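Local coordinates for protein CD180 antigen (PDB 3T6Q) that may cooperate with MD-1 and TLR4 in the innate response of B-cells to bacterial lipopolysaccharide, leading to NF-kappa-B activation, at residues I9-V13 with N14-N18; D75-Q78 with S79-R82; I123-H126 with N127-T130. All coordinates share one frame; numbering follows the deposited sequence.

Contact 1 (I9-V13 with N14-N18); sequences IEKEV and NKTYN. With NAG (2-acetamido-2-deoxy-beta-D-glucopyranose), chain P.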
loop_
_atom_site.group_PDB
_atom_site.type_symbol
_atom_site.label_atom_id
_atom_site.label_comp_id
_atom_site.label_asym_id
_atom_site.label_seq_id
_atom_site.Cartn_x
_atom_site.Cartn_y
_atom_site.Cartn_z
ATOM N N ILE A 9 -24.309 -17.032 12.726
ATOM C CA ILE A 9 -24.423 -17.335 14.135
ATOM C C ILE A 9 -25.233 -16.238 14.812
ATOM O O ILE A 9 -24.907 -15.039 14.734
ATOM C CB ILE A 9 -23.033 -17.522 14.775
ATOM C CG1 ILE A 9 -22.360 -18.765 14.184
ATOM C CG2 ILE A 9 -23.123 -17.666 16.290
ATOM C CD1 ILE A 9 -20.850 -18.655 14.116
ATOM N N GLU A 10 -26.326 -16.658 15.448
ATOM C CA GLU A 10 -27.135 -15.743 16.221
ATOM C C GLU A 10 -26.522 -15.577 17.606
ATOM O O GLU A 10 -26.695 -16.428 18.473
ATOM C CB GLU A 10 -28.559 -16.254 16.342
ATOM C CG GLU A 10 -29.414 -15.375 17.229
ATOM C CD GLU A 10 -30.856 -15.817 17.249
ATOM O OE1 GLU A 10 -31.635 -15.274 16.443
ATOM O OE2 GLU A 10 -31.192 -16.713 18.056
ATOM N N LYS A 11 -25.801 -14.484 17.806
ATOM C CA LYS A 11 -25.183 -14.238 19.088
ATOM C C LYS A 11 -26.202 -13.680 20.066
ATOM O O LYS A 11 -26.250 -14.124 21.196
ATOM C CB LYS A 11 -23.969 -13.328 18.951
ATOM C CG LYS A 11 -22.851 -13.989 18.156
ATOM C CD LYS A 11 -21.668 -13.057 17.994
ATOM C CE LYS A 11 -20.674 -13.236 19.117
ATOM N NZ LYS A 11 -19.749 -12.070 19.170
ATOM N N GLU A 12 -27.003 -12.706 19.636
ATOM C CA GLU A 12 -28.126 -12.197 20.440
ATOM C C GLU A 12 -29.372 -12.186 19.591
ATOM O O GLU A 12 -29.419 -11.479 18.587
ATOM C CB GLU A 12 -27.894 -10.768 20.886
ATOM C CG GLU A 12 -27.165 -10.584 22.194
ATOM C CD GLU A 12 -27.145 -9.122 22.608
ATOM O OE1 GLU A 12 -26.063 -8.496 22.529
ATOM O OE2 GLU A 12 -28.217 -8.590 22.979
ATOM N N VAL A 13 -30.377 -12.960 20.004
ATOM C CA VAL A 13 -31.662 -13.057 19.307
ATOM C C VAL A 13 -32.111 -11.689 18.817
ATOM O O VAL A 13 -32.184 -10.729 19.604
ATOM C CB VAL A 13 -32.778 -13.655 20.215
ATOM C CG1 VAL A 13 -34.054 -13.872 19.419
ATOM C CG2 VAL A 13 -32.318 -14.954 20.874
ATOM N N ASN A 14 -32.378 -11.599 17.511
ATOM C CA ASN A 14 -32.884 -10.370 16.876
ATOM C C ASN A 14 -31.929 -9.167 16.854
ATOM O O ASN A 14 -32.277 -8.120 16.305
ATOM C CB ASN A 14 -34.227 -9.943 17.488
ATOM C CG ASN A 14 -35.338 -10.933 17.214
ATOM O OD1 ASN A 14 -35.413 -11.512 16.127
ATOM N ND2 ASN A 14 -36.219 -11.130 18.205
ATOM N N LYS A 15 -30.740 -9.314 17.437
ATOM C CA LYS A 15 -29.876 -8.164 17.665
ATOM C C LYS A 15 -28.472 -8.266 17.050
ATOM O O LYS A 15 -28.001 -7.303 16.428
ATOM C CB LYS A 15 -29.764 -7.895 19.170
ATOM C CG LYS A 15 -29.021 -6.615 19.503
ATOM C CD LYS A 15 -29.000 -6.365 21.002
ATOM C CE LYS A 15 -27.976 -5.304 21.362
ATOM N NZ LYS A 15 -27.941 -5.078 22.833
ATOM N N THR A 16 -27.817 -9.414 17.230
ATOM C CA THR A 16 -26.376 -9.549 16.897
ATOM C C THR A 16 -26.086 -10.812 16.150
ATOM O O THR A 16 -26.343 -11.896 16.647
ATOM C CB THR A 16 -25.517 -9.539 18.160
ATOM O OG1 THR A 16 -25.706 -8.290 18.811
ATOM C CG2 THR A 16 -24.011 -9.706 17.834
ATOM N N TYR A 17 -25.534 -10.666 14.946
ATOM C CA TYR A 17 -25.280 -11.801 14.073
ATOM C C TYR A 17 -23.831 -11.785 13.603
ATOM O O TYR A 17 -23.301 -10.721 13.224
ATOM C CB TYR A 17 -26.279 -11.838 12.902
ATOM C CG TYR A 17 -27.672 -12.162 13.406
ATOM C CD1 TYR A 17 -28.117 -13.489 13.504
ATOM C CD2 TYR A 17 -28.514 -11.139 13.865
ATOM C CE1 TYR A 17 -29.376 -13.780 14.013
ATOM C CE2 TYR A 17 -29.768 -11.420 14.373
ATOM C CZ TYR A 17 -30.191 -12.736 14.447
ATOM O OH TYR A 17 -31.433 -12.995 14.971
ATOM N N ASN A 18 -23.199 -12.953 13.711
ATOM C CA ASN A 18 -21.866 -13.165 13.164
ATOM C C ASN A 18 -21.926 -14.021 11.902
ATOM O O ASN A 18 -22.176 -15.222 11.966
ATOM C CB ASN A 18 -20.973 -13.834 14.205
ATOM C CG ASN A 18 -19.533 -13.924 13.756
ATOM O OD1 ASN A 18 -19.241 -14.274 12.614
ATOM N ND2 ASN A 18 -18.630 -13.566 14.637
HETATM C C1 NAG P . -37.343 -12.039 18.113
HETATM C C2 NAG P . -38.012 -11.946 19.490
HETATM C C3 NAG P . -39.404 -12.566 19.493
HETATM C C4 NAG P . -40.243 -12.123 18.303
HETATM C C5 NAG P . -39.469 -12.252 16.993
HETATM C C6 NAG P . -40.231 -11.589 15.850
HETATM C C7 NAG P . -36.655 -11.976 21.530
HETATM C C8 NAG P . -35.905 -12.820 22.525
HETATM N N2 NAG P . -37.246 -12.620 20.522
HETATM O O3 NAG P . -40.068 -12.198 20.681
HETATM O O4 NAG P . -41.387 -12.943 18.272
HETATM O O5 NAG P . -38.216 -11.605 17.084
HETATM O O6 NAG P . -40.458 -12.546 14.841
HETATM O O7 NAG P . -36.694 -10.752 21.660
#
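Tyr17 OH donates to Glu10 OE1 over 2.7 Å, reaching the anti lone pair of the carboxylate oxygen. The same hydroxyl accepts from Asn14 N at 3.0 Å, linking the strand of Glu10 to the bend of the chain. The first torsion of Glu10 (176°) swings CG away from the amide nitrogen and lays the chain alongside the ring; Glu10 CB is 3.5 Å from Tyr17 CE1, with carboxylate and ring planes 61° apart. Two carbonyls each hold two amides: Thr16 O accepts from Lys11 N and Glu12 N, and Glu12 O from Lys15 N and Thr16 N. Lys11 and Glu12 facing Thr16 make one classic beta bulge, Lys15 and Thr16 facing Glu12 another. They sit in the hairpin of strands 9-12 and 16-18 that starts the leucine-rich repeat solenoid, its second strand within the LRRNT region. Strand 16-18 pairs in parallel with strand 37-39. On the hairpin face carrying Glu12 and Thr16, a salt bridge joins Glu12 OE2 to Lys15 NZ at 3.5 Å. Lys11 CB meets Thr16 CG2 at 3.8 Å. At the bend, a covalent bond of 1.4 Å links Asn14 ND2 to NAG C1; NAG N2 lies 3.6 Å from Val13 CG1.

Contact 2 (D75-Q78 with S79-R82); sequences DTFQ and SQHR. With NAG (2-acetamido-2-deoxy-beta-D-glucopyranose), chain R.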
loop_
_atom_site.group_PDB
_atom_site.type_symbol
_atom_site.label_atom_id
_atom_site.label_comp_id
_atom_site.label_asym_id
_atom_site.label_seq_id
_atom_site.Cartn_x
_atom_site.Cartn_y
_atom_site.Cartn_z
ATOM N N ASP A 75 -24.862 6.582 -1.964
ATOM C CA ASP A 75 -25.840 6.130 -0.974
ATOM C C ASP A 75 -25.725 4.685 -0.493
ATOM O O ASP A 75 -26.726 4.079 -0.099
ATOM C CB ASP A 75 -27.267 6.369 -1.532
ATOM C CG ASP A 75 -27.508 7.831 -1.902
ATOM O OD1 ASP A 75 -27.273 8.704 -1.041
ATOM O OD2 ASP A 75 -27.916 8.120 -3.054
ATOM N N THR A 76 -24.505 4.117 -0.472
ATOM C CA THR A 76 -24.346 2.752 0.037
ATOM C C THR A 76 -24.950 2.547 1.470
ATOM O O THR A 76 -25.528 1.472 1.801
ATOM C CB THR A 76 -22.840 2.338 0.025
ATOM O OG1 THR A 76 -22.387 2.216 -1.343
ATOM C CG2 THR A 76 -22.652 1.025 0.729
ATOM N N PHE A 77 -24.780 3.557 2.311
ATOM C CA PHE A 77 -25.166 3.459 3.749
ATOM C C PHE A 77 -26.400 4.302 4.043
ATOM O O PHE A 77 -26.592 4.803 5.170
ATOM C CB PHE A 77 -23.974 3.857 4.632
ATOM C CG PHE A 77 -22.806 2.923 4.454
ATOM C CD1 PHE A 77 -21.670 3.335 3.773
ATOM C CD2 PHE A 77 -22.899 1.595 4.890
ATOM C CE1 PHE A 77 -20.611 2.439 3.567
ATOM C CE2 PHE A 77 -21.835 0.705 4.700
ATOM C CZ PHE A 77 -20.704 1.133 4.032
ATOM N N GLN A 78 -27.250 4.450 3.020
ATOM C CA GLN A 78 -28.387 5.397 3.104
ATOM C C GLN A 78 -29.318 5.111 4.255
ATOM O O GLN A 78 -29.864 6.046 4.803
ATOM C CB GLN A 78 -29.205 5.464 1.779
ATOM C CG GLN A 78 -29.860 4.154 1.393
ATOM C CD GLN A 78 -30.556 4.230 0.044
ATOM O OE1 GLN A 78 -30.464 5.238 -0.657
ATOM N NE2 GLN A 78 -31.244 3.161 -0.322
ATOM N N SER A 79 -29.516 3.835 4.627
ATOM C CA SER A 79 -30.497 3.515 5.675
ATOM C C SER A 79 -29.906 3.369 7.072
ATOM O O SER A 79 -30.634 3.013 8.024
ATOM C CB SER A 79 -31.265 2.233 5.361
ATOM O OG SER A 79 -31.941 2.294 4.116
ATOM N N GLN A 80 -28.593 3.596 7.199
ATOM C CA GLN A 80 -27.864 3.346 8.465
ATOM C C GLN A 80 -27.783 4.653 9.281
ATOM O O GLN A 80 -26.707 5.117 9.658
ATOM C CB GLN A 80 -26.448 2.783 8.154
ATOM C CG GLN A 80 -26.432 1.276 7.944
ATOM C CD GLN A 80 -27.106 0.875 6.642
ATOM O OE1 GLN A 80 -26.626 1.233 5.556
ATOM N NE2 GLN A 80 -28.183 0.115 6.734
ATOM N N HIS A 81 -28.948 5.235 9.553
ATOM C CA HIS A 81 -29.091 6.479 10.286
ATOM C C HIS A 81 -28.569 6.328 11.709
ATOM O O HIS A 81 -28.107 7.302 12.313
ATOM C CB HIS A 81 -30.601 6.876 10.290
ATOM C CG HIS A 81 -31.132 7.361 8.927
ATOM N ND1 HIS A 81 -32.097 8.307 8.808
ATOM C CD2 HIS A 81 -30.798 6.984 7.618
ATOM C CE1 HIS A 81 -32.352 8.550 7.499
ATOM N NE2 HIS A 81 -31.570 7.726 6.765
ATOM N N ARG A 82 -28.635 5.105 12.254
ATOM C CA ARG A 82 -28.235 4.875 13.647
ATOM C C ARG A 82 -26.773 4.345 13.760
ATOM O O ARG A 82 -26.314 3.988 14.828
ATOM C CB ARG A 82 -29.233 3.956 14.359
ATOM C CG ARG A 82 -30.680 4.494 14.399
ATOM C CD ARG A 82 -31.440 4.086 15.665
ATOM N NE ARG A 82 -31.435 2.634 15.858
ATOM C CZ ARG A 82 -30.854 1.977 16.871
ATOM N NH1 ARG A 82 -30.226 2.626 17.857
ATOM N NH2 ARG A 82 -30.904 0.644 16.895
HETATM C C1 NAG R . -30.915 2.447 -5.869
HETATM C C2 NAG R . -32.435 2.440 -5.622
HETATM C C3 NAG R . -33.195 2.340 -6.963
HETATM C C4 NAG R . -32.619 3.226 -8.081
HETATM C C5 NAG R . -31.122 2.948 -8.163
HETATM C C6 NAG R . -30.374 3.660 -9.283
HETATM C C7 NAG R . -32.901 1.649 -3.318
HETATM C C8 NAG R . -33.292 0.529 -2.410
HETATM N N2 NAG R . -32.822 1.415 -4.648
HETATM O O3 NAG R . -34.514 2.768 -6.754
HETATM O O4 NAG R . -33.282 2.973 -9.308
HETATM O O5 NAG R . -30.574 3.341 -6.927
HETATM O O6 NAG R . -30.344 5.028 -8.997
HETATM O O7 NAG R . -32.679 2.741 -2.789
HETATM O O HOH W 1 -28.419 1.350 3.621
#
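Gln80 OE1 lies 2.6 Å from an ordered water and 3.2 Å from Phe77 CA, folded back against the main chain of Phe77. The other end of the amide is held too: Gln80 NE2 donates to the carbonyls of Leu56 and Phe53, earlier in the chain. A bend at chi2 brings the amide round, and its plane stands almost perpendicular to the Phe77 ring (89°), with Gln80 OE1 near the plane of that ring at its edge, 3.8 Å from Phe77 CD2. The water also accepts from Ser79 N at 2.9 Å, so it joins this backbone amide to the glutamine oxygen; its approach to Thr76 O is weak. Gln80 N donates to Phe77 O at 3.1 Å, arriving from above the carbonyl plane, as the closing bond of a type I turn. A second type I turn, Asp75 to Gln78, overlaps it by two residues, Phe77 and Gln78. Gln78 is extended beyond CG and reaches a sugar: Gln78 NE2 donates to O7 of the N-acetylglucosamine on Asn50 over a straight 2.9 Å bond (168°). Ser79 OG, meanwhile, bonds to Ser54 O. One face of the Phe77 ring is covered by Thr76 CG2, 3.7 Å above its centre, and the ring also meets that of Phe53 with planes about 10° apart. This meeting of Phe77 with Phe53, 24 residues earlier, is consistent with the phenylalanine spine of leucine-rich repeat solenoids.

Contact 3 (I123-H126 with N127-T130); sequences IPLH and NQKT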
loop_
_atom_site.group_PDB
_atom_site.type_symbol
_atom_site.label_atom_id
_atom_site.label_comp_id
_atom_site.label_asym_id
_atom_site.label_seq_id
_atom_site.Cartn_x
_atom_site.Cartn_y
_atom_site.Cartn_z
ATOM N N ILE A 123 -11.829 9.681 1.441
ATOM C CA ILE A 123 -13.009 9.369 2.231
ATOM C C ILE A 123 -13.861 10.652 2.336
ATOM O O ILE A 123 -13.441 11.623 2.997
ATOM C CB ILE A 123 -12.642 8.867 3.643
ATOM C CG1 ILE A 123 -11.495 7.817 3.560
ATOM C CG2 ILE A 123 -13.873 8.299 4.323
ATOM C CD1 ILE A 123 -10.873 7.500 4.913
ATOM N N PRO A 124 -15.008 10.682 1.635
ATOM C CA PRO A 124 -15.823 11.922 1.689
ATOM C C PRO A 124 -16.567 11.962 3.004
ATOM O O PRO A 124 -17.511 11.202 3.215
ATOM C CB PRO A 124 -16.780 11.789 0.485
ATOM C CG PRO A 124 -16.165 10.743 -0.406
ATOM C CD PRO A 124 -15.452 9.784 0.538
ATOM N N LEU A 125 -16.069 12.775 3.935
ATOM C CA LEU A 125 -16.619 12.765 5.305
ATOM C C LEU A 125 -17.452 14.012 5.674
ATOM O O LEU A 125 -17.737 14.208 6.839
ATOM C CB LEU A 125 -15.505 12.622 6.331
ATOM C CG LEU A 125 -14.882 11.226 6.411
ATOM C CD1 LEU A 125 -13.470 11.329 6.966
ATOM C CD2 LEU A 125 -15.750 10.291 7.226
ATOM N N HIS A 126 -17.805 14.837 4.695
ATOM C CA HIS A 126 -18.565 16.083 4.937
ATOM C C HIS A 126 -19.906 15.902 5.658
ATOM O O HIS A 126 -20.401 16.837 6.279
ATOM C CB HIS A 126 -18.755 16.810 3.619
ATOM C CG HIS A 126 -19.448 15.973 2.578
ATOM N ND1 HIS A 126 -18.779 15.113 1.773
ATOM C CD2 HIS A 126 -20.791 15.837 2.269
ATOM C CE1 HIS A 126 -19.655 14.483 0.974
ATOM N NE2 HIS A 126 -20.887 14.933 1.271
ATOM N N ASN A 127 -20.491 14.709 5.610
ATOM C CA ASN A 127 -21.730 14.404 6.346
ATOM C C ASN A 127 -21.531 13.923 7.806
ATOM O O ASN A 127 -22.514 13.663 8.507
ATOM C CB ASN A 127 -22.562 13.338 5.615
ATOM C CG ASN A 127 -23.365 13.898 4.469
ATOM O OD1 ASN A 127 -24.016 14.929 4.615
ATOM N ND2 ASN A 127 -23.332 13.218 3.313
ATOM N N GLN A 128 -20.285 13.705 8.235
ATOM C CA GLN A 128 -20.045 13.105 9.551
ATOM C C GLN A 128 -19.621 14.238 10.487
ATOM O O GLN A 128 -18.418 14.529 10.645
ATOM C CB GLN A 128 -18.974 11.980 9.496
ATOM C CG GLN A 128 -19.567 10.626 9.185
ATOM C CD GLN A 128 -20.178 10.629 7.793
ATOM O OE1 GLN A 128 -19.508 10.959 6.815
ATOM N NE2 GLN A 128 -21.455 10.301 7.706
ATOM N N LYS A 129 -20.613 14.891 11.092
ATOM C CA LYS A 129 -20.332 16.067 11.913
ATOM C C LYS A 129 -19.985 15.764 13.376
ATOM O O LYS A 129 -19.529 16.649 14.080
ATOM C CB LYS A 129 -21.505 17.062 11.834
ATOM C CG LYS A 129 -21.367 18.130 10.767
ATOM C CD LYS A 129 -21.739 17.625 9.393
ATOM C CE LYS A 129 -21.727 18.769 8.395
ATOM N NZ LYS A 129 -22.850 19.708 8.660
ATOM N N THR A 130 -20.227 14.530 13.824
ATOM C CA THR A 130 -19.932 14.113 15.204
ATOM C C THR A 130 -18.843 13.013 15.297
ATOM O O THR A 130 -18.793 12.272 16.264
ATOM C CB THR A 130 -21.219 13.695 15.992
ATOM O OG1 THR A 130 -21.654 12.377 15.633
ATOM C CG2 THR A 130 -22.350 14.694 15.787
HETATM O O HOH W 2 -19.882 12.116 4.430
HETATM O O HOH W 3 -23.280 14.197 0.200
#
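Gln128 N donates to Leu125 O over 2.9 Å, nearly straight at 166° but from above the carbonyl plane, and this bond closes a type I turn from Leu125 to Gln128. A water bridges Pro124 O, Asn127 N and Gln128 OE1: it donates to Pro124 O and to Gln128 OE1 (2.7 Å) and accepts from Asn127 N (2.9 Å). The side chains of Leu125 and Gln128 cross at about a right angle, with Leu125 CD2 3.8 Å from Gln128 OE1. This bend belongs to the returning loop between strands 109-111 and 133-135, where LRR 4 gives way to LRR 5, and Leu125 occupies the position that a phenylalanine often fills in such repeats. His126 and Asn127 project the same way, their ring and amide planes 48° apart; a second water lies in the plane of the imidazole at its edge, 2.7 Å from His126 NE2, and makes only a weak bond to Asn127 ND2. Lys129 bends at chi2 (80°) to bring Lys129 CE within 3.2 Å of His126 O. What sets the glutamine in place lies earlier in the chain: Gln128 NE2 donates to Leu101 O and Pro104 O. Further inward, Leu125 packs on Leu110 of strand 109-111. Pro124 rests on Met96 and also touches a basic side chain of another protein chain.

Overall arrangement
The three contacts follow one another along the chain through the N-terminal part of the solenoid. Contact 1 forms its opening hairpin; contacts 2 and 3 are turns two repeats apart, Phe77 and Gln80 corresponding to Leu125 and Gln128, 48 residues on. In both, the glutamine NE2 bonds to two carbonyls 24 and 27 residues earlier in the chain. Their centres are about 13 Å apart and nearest atoms about 7 Å. Contact 1 lies about 20 Å from contact 2 and 29 Å from contact 3, centre to centre, and none touches another. Contact 1 carries a sugar covalently and contact 2 bonds to one on Asn50; a water bridges the turn in both contacts 2 and 3.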